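Local coordinates for spore germination protein GerM (Bacillus subtilis subsp. subtilis str. 168, PDB 6GZB) that affects both sporulation and germination, although its precise molecular role remains unknown, at residues 204-215 / 290-301. Numbering follows the deposited sequence.
Sequences YYLAENEDSEYY and EVLNSIVLTLTE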
loop_
_atom_site.group_PDB
_atom_site.type_symbol
_atom_site.label_atom_id
_atom_site.label_comp_id
_atom_site.label_asym_id
_atom_site.label_seq_id
_atom_site.Cartn_x
_atom_site.Cartn_y
_atom_site.Cartn_z
ATOM N N TYR A 204 2.794 -3.899 -5.844
ATOM C CA TYR A 204 1.396 -3.578 -6.114
ATOM C C TYR A 204 0.865 -4.357 -7.307
ATOM O O TYR A 204 1.463 -4.361 -8.383
ATOM C CB TYR A 204 1.217 -2.083 -6.364
ATOM C CG TYR A 204 1.206 -1.249 -5.108
ATOM C CD1 TYR A 204 2.388 -0.827 -4.514
ATOM C CD2 TYR A 204 0.018 -0.850 -4.543
ATOM C CE1 TYR A 204 2.369 -0.023 -3.384
ATOM C CE2 TYR A 204 -0.014 -0.055 -3.417
ATOM C CZ TYR A 204 1.164 0.334 -2.823
ATOM O OH TYR A 204 1.117 1.129 -1.695
ATOM N N TYR A 205 -0.260 -5.029 -7.097
ATOM C CA TYR A 205 -0.948 -5.696 -8.177
ATOM C C TYR A 205 -2.293 -5.048 -8.404
ATOM O O TYR A 205 -2.727 -4.199 -7.628
ATOM C CB TYR A 205 -1.117 -7.184 -7.868
ATOM C CG TYR A 205 0.189 -7.917 -7.749
ATOM C CD1 TYR A 205 0.940 -8.213 -8.877
ATOM C CD2 TYR A 205 0.681 -8.302 -6.514
ATOM C CE1 TYR A 205 2.138 -8.903 -8.772
ATOM C CE2 TYR A 205 1.893 -8.956 -6.394
ATOM C CZ TYR A 205 2.602 -9.279 -7.525
ATOM O OH TYR A 205 3.804 -9.925 -7.395
ATOM N N LEU A 206 -2.952 -5.465 -9.477
ATOM C CA LEU A 206 -4.183 -4.828 -9.923
ATOM C C LEU A 206 -5.380 -5.677 -9.525
ATOM O O LEU A 206 -5.303 -6.907 -9.486
ATOM C CB LEU A 206 -4.108 -4.651 -11.439
ATOM C CG LEU A 206 -5.223 -3.912 -12.167
ATOM C CD1 LEU A 206 -5.220 -2.431 -11.828
ATOM C CD2 LEU A 206 -5.081 -4.114 -13.665
ATOM N N ALA A 207 -6.402 -5.021 -9.002
ATOM C CA ALA A 207 -7.684 -5.669 -8.754
ATOM C C ALA A 207 -8.771 -4.804 -9.380
ATOM O O ALA A 207 -8.511 -3.681 -9.811
ATOM C CB ALA A 207 -7.933 -5.816 -7.270
ATOM N N GLU A 208 -9.990 -5.312 -9.437
ATOM C CA GLU A 208 -11.084 -4.487 -9.905
ATOM C C GLU A 208 -12.414 -4.990 -9.415
ATOM O O GLU A 208 -12.580 -6.168 -9.108
ATOM C CB GLU A 208 -11.084 -4.374 -11.430
ATOM C CG GLU A 208 -11.293 -5.679 -12.166
ATOM C CD GLU A 208 -11.862 -5.454 -13.552
ATOM O OE1 GLU A 208 -11.521 -4.421 -14.171
ATOM O OE2 GLU A 208 -12.675 -6.287 -14.005
ATOM N N ASN A 209 -13.347 -4.060 -9.279
ATOM C CA ASN A 209 -14.731 -4.403 -9.020
ATOM C C ASN A 209 -15.636 -3.655 -10.001
ATOM O O ASN A 209 -15.166 -3.089 -10.990
ATOM C CB ASN A 209 -15.090 -4.070 -7.568
ATOM C CG ASN A 209 -14.799 -2.626 -7.207
ATOM O OD1 ASN A 209 -14.672 -1.755 -8.078
ATOM N ND2 ASN A 209 -14.705 -2.360 -5.908
ATOM N N GLU A 210 -16.935 -3.705 -9.753
ATOM C CA GLU A 210 -17.904 -3.053 -10.624
ATOM C C GLU A 210 -17.462 -1.639 -10.992
ATOM O O GLU A 210 -17.432 -1.300 -12.160
ATOM C CB GLU A 210 -19.275 -3.017 -9.949
ATOM C CG GLU A 210 -19.215 -2.771 -8.450
ATOM C CD GLU A 210 -20.550 -2.334 -7.887
ATOM O OE1 GLU A 210 -20.737 -1.113 -7.678
ATOM O OE2 GLU A 210 -21.419 -3.210 -7.690
ATOM N N ASP A 211 -17.046 -0.851 -10.000
ATOM C CA ASP A 211 -16.795 0.583 -10.178
ATOM C C ASP A 211 -15.427 0.922 -10.775
ATOM O O ASP A 211 -15.287 1.949 -11.442
ATOM C CB ASP A 211 -16.885 1.318 -8.839
ATOM C CG ASP A 211 -18.230 1.170 -8.167
ATOM O OD1 ASP A 211 -19.271 1.291 -8.852
ATOM O OD2 ASP A 211 -18.236 1.025 -6.924
ATOM N N SER A 212 -14.389 0.186 -10.387
ATOM C CA SER A 212 -13.028 0.633 -10.665
ATOM C C SER A 212 -11.956 -0.452 -10.594
ATOM O O SER A 212 -12.162 -1.540 -10.057
ATOM C CB SER A 212 -12.644 1.790 -9.732
ATOM O OG SER A 212 -12.522 1.354 -8.386
ATOM N N GLU A 213 -10.828 -0.148 -11.225
ATOM C CA GLU A 213 -9.554 -0.776 -10.930
ATOM C C GLU A 213 -8.922 -0.105 -9.713
ATOM O O GLU A 213 -9.085 1.090 -9.492
ATOM C CB GLU A 213 -8.598 -0.611 -12.110
ATOM C CG GLU A 213 -8.962 -1.378 -13.368
ATOM C CD GLU A 213 -7.964 -1.128 -14.488
ATOM O OE1 GLU A 213 -7.506 0.022 -14.624
ATOM O OE2 GLU A 213 -7.582 -2.090 -15.187
ATOM N N TYR A 214 -8.186 -0.882 -8.932
ATOM C CA TYR A 214 -7.440 -0.330 -7.829
ATOM C C TYR A 214 -6.198 -1.164 -7.554
ATOM O O TYR A 214 -6.037 -2.248 -8.086
ATOM C CB TYR A 214 -8.320 -0.215 -6.580
ATOM C CG TYR A 214 -8.980 -1.507 -6.139
ATOM C CD1 TYR A 214 -8.369 -2.331 -5.214
ATOM C CD2 TYR A 214 -10.262 -1.837 -6.555
ATOM C CE1 TYR A 214 -8.965 -3.506 -4.798
ATOM C CE2 TYR A 214 -10.891 -2.985 -6.105
ATOM C CZ TYR A 214 -10.238 -3.816 -5.230
ATOM O OH TYR A 214 -10.854 -4.946 -4.752
ATOM N N TYR A 215 -5.256 -0.578 -6.838
ATOM C CA TYR A 215 -3.945 -1.164 -6.702
ATOM C C TYR A 215 -3.764 -1.706 -5.300
ATOM O O TYR A 215 -4.002 -1.004 -4.325
ATOM C CB TYR A 215 -2.875 -0.132 -7.052
ATOM C CG TYR A 215 -2.961 0.282 -8.508
ATOM C CD1 TYR A 215 -2.363 -0.489 -9.498
ATOM C CD2 TYR A 215 -3.789 1.323 -8.902
ATOM C CE1 TYR A 215 -2.500 -0.169 -10.830
ATOM C CE2 TYR A 215 -3.941 1.644 -10.239
ATOM C CZ TYR A 215 -3.309 0.879 -11.196
ATOM O OH TYR A 215 -3.428 1.205 -12.521
ATOM N N GLU A 290 -1.923 0.810 -16.128
ATOM C CA GLU A 290 -1.894 -0.183 -15.076
ATOM C C GLU A 290 -0.459 -0.610 -14.802
ATOM O O GLU A 290 -0.062 -0.793 -13.657
ATOM C CB GLU A 290 -2.729 -1.408 -15.475
ATOM C CG GLU A 290 -4.228 -1.156 -15.439
ATOM C CD GLU A 290 -4.752 -0.461 -16.685
ATOM O OE1 GLU A 290 -3.969 -0.243 -17.633
ATOM O OE2 GLU A 290 -5.944 -0.099 -16.696
ATOM N N VAL A 291 0.307 -0.789 -15.872
ATOM C CA VAL A 291 1.702 -1.154 -15.749
ATOM C C VAL A 291 2.501 -0.016 -15.111
ATOM O O VAL A 291 3.224 -0.224 -14.130
ATOM C CB VAL A 291 2.298 -1.519 -17.117
ATOM C CG1 VAL A 291 3.810 -1.476 -17.067
ATOM C CG2 VAL A 291 1.822 -2.897 -17.555
ATOM N N LEU A 292 2.300 1.199 -15.616
ATOM C CA LEU A 292 3.017 2.363 -15.119
ATOM C C LEU A 292 2.694 2.685 -13.658
ATOM O O LEU A 292 3.599 2.921 -12.864
ATOM C CB LEU A 292 2.715 3.576 -15.993
ATOM C CG LEU A 292 3.536 4.832 -15.718
ATOM C CD1 LEU A 292 5.024 4.546 -15.886
ATOM C CD2 LEU A 292 3.081 5.953 -16.641
ATOM N N ASN A 293 1.413 2.704 -13.301
ATOM C CA ASN A 293 1.014 2.909 -11.911
ATOM C C ASN A 293 1.600 1.861 -10.951
ATOM O O ASN A 293 1.985 2.186 -9.831
ATOM C CB ASN A 293 -0.507 2.901 -11.791
ATOM C CG ASN A 293 -1.126 4.207 -12.212
ATOM O OD1 ASN A 293 -0.597 5.275 -11.916
ATOM N ND2 ASN A 293 -2.260 4.130 -12.900
ATOM N N SER A 294 1.552 0.600 -11.364
ATOM C CA SER A 294 2.100 -0.497 -10.583
ATOM C C SER A 294 3.585 -0.288 -10.320
ATOM O O SER A 294 4.049 -0.427 -9.191
ATOM C CB SER A 294 1.887 -1.825 -11.316
ATOM O OG SER A 294 0.569 -2.265 -11.129
ATOM N N ILE A 295 4.325 0.060 -11.367
ATOM C CA ILE A 295 5.741 0.345 -11.231
ATOM C C ILE A 295 5.998 1.462 -10.233
ATOM O O ILE A 295 6.821 1.335 -9.325
ATOM C CB ILE A 295 6.361 0.737 -12.578
ATOM C CG1 ILE A 295 6.438 -0.486 -13.490
ATOM C CG2 ILE A 295 7.737 1.341 -12.358
ATOM C CD1 ILE A 295 6.769 -0.150 -14.929
ATOM N N VAL A 296 5.287 2.566 -10.404
ATOM C CA VAL A 296 5.551 3.757 -9.630
ATOM C C VAL A 296 5.133 3.591 -8.178
ATOM O O VAL A 296 5.865 3.988 -7.269
ATOM C CB VAL A 296 4.842 4.983 -10.244
ATOM C CG1 VAL A 296 4.973 6.195 -9.335
ATOM C CG2 VAL A 296 5.430 5.280 -11.607
ATOM N N LEU A 297 3.958 3.013 -7.952
ATOM C CA LEU A 297 3.509 2.749 -6.581
ATOM C C LEU A 297 4.474 1.801 -5.868
ATOM O O LEU A 297 4.737 1.948 -4.679
ATOM C CB LEU A 297 2.092 2.155 -6.560
ATOM C CG LEU A 297 0.964 3.131 -6.904
ATOM C CD1 LEU A 297 -0.338 2.380 -7.097
ATOM C CD2 LEU A 297 0.802 4.195 -5.827
ATOM N N THR A 298 4.979 0.816 -6.600
ATOM C CA THR A 298 5.822 -0.221 -6.012
ATOM C C THR A 298 7.191 0.360 -5.652
ATOM O O THR A 298 7.655 0.247 -4.522
ATOM C CB THR A 298 5.985 -1.402 -6.979
ATOM O OG1 THR A 298 4.717 -2.057 -7.162
ATOM C CG2 THR A 298 7.002 -2.393 -6.455
ATOM N N LEU A 299 7.791 1.064 -6.597
ATOM C CA LEU A 299 9.135 1.596 -6.406
ATOM C C LEU A 299 9.179 2.718 -5.371
ATOM O O LEU A 299 10.098 2.767 -4.545
ATOM C CB LEU A 299 9.708 2.074 -7.737
ATOM C CG LEU A 299 10.642 1.083 -8.438
ATOM C CD1 LEU A 299 10.288 -0.356 -8.130
ATOM C CD2 LEU A 299 10.694 1.308 -9.937
ATOM N N THR A 300 8.154 3.564 -5.345
ATOM C CA THR A 300 8.111 4.660 -4.376
ATOM C C THR A 300 7.729 4.218 -2.966
ATOM O O THR A 300 7.612 5.055 -2.083
ATOM C CB THR A 300 7.155 5.794 -4.814
ATOM O OG1 THR A 300 5.823 5.301 -4.979
ATOM C CG2 THR A 300 7.615 6.404 -6.109
ATOM N N GLU A 301 7.502 2.921 -2.756
ATOM C CA GLU A 301 7.431 2.372 -1.400
ATOM C C GLU A 301 8.820 2.163 -0.818
ATOM O O GLU A 301 8.955 1.976 0.386
ATOM C CB GLU A 301 6.712 1.016 -1.370
ATOM C CG GLU A 301 5.234 1.062 -1.678
ATOM C CD GLU A 301 4.415 1.835 -0.656
ATOM O OE1 GLU A 301 3.319 2.301 -1.033
ATOM O OE2 GLU A 301 4.837 1.989 0.507
#
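In the second GerMN domain, one face of the hairpin formed by strands 198-208 and 213-223 packs on helix 289-299, and Y204 and Y215 carry most of the contact. The ring of Y204 lies against L297, whose CB sits over one ring face 3.8 Å from the centroid, a CH-pi contact. With CG anti to its carbonyl carbon (chi1 -78°), the ring slants across the helix toward the residues just past its C-terminal end, where Y204 OH donates to E301 OE1 at 2.6 Å, from above the carboxylate plane. R332 forms a salt bridge with the same oxygen, so a charge and a hydroxyl grip it together. The backbone of Y204 is held too: Y204 N donates to T298 OG1 (3.0 Å, 166°); T298 OG1 in turn donates to S294 O, tying the strand backbone to that of the helix through one hydroxyl. A leucine at Y204 would probably leave E301 without its hydroxyl partner and L297 without an aromatic face to cover it. Y215 crosses N293 at about a right angle and accepts from N293 ND2 at its OH (3.2 Å), while L297 CD1 touches Y215 CB at 3.6 Å; one leucine thus serves both tyrosines. Farther along, L206 CD2 packs on E290 CG (3.6 Å). The bent chain of E290 brings its OE2 within 2.6 Å of E213 OE1, a closeness that suggests one of the two acids holds a proton. The whole is an alpha/beta packing of a two-stranded antiparallel hairpin on a helix, within the GerMN fold.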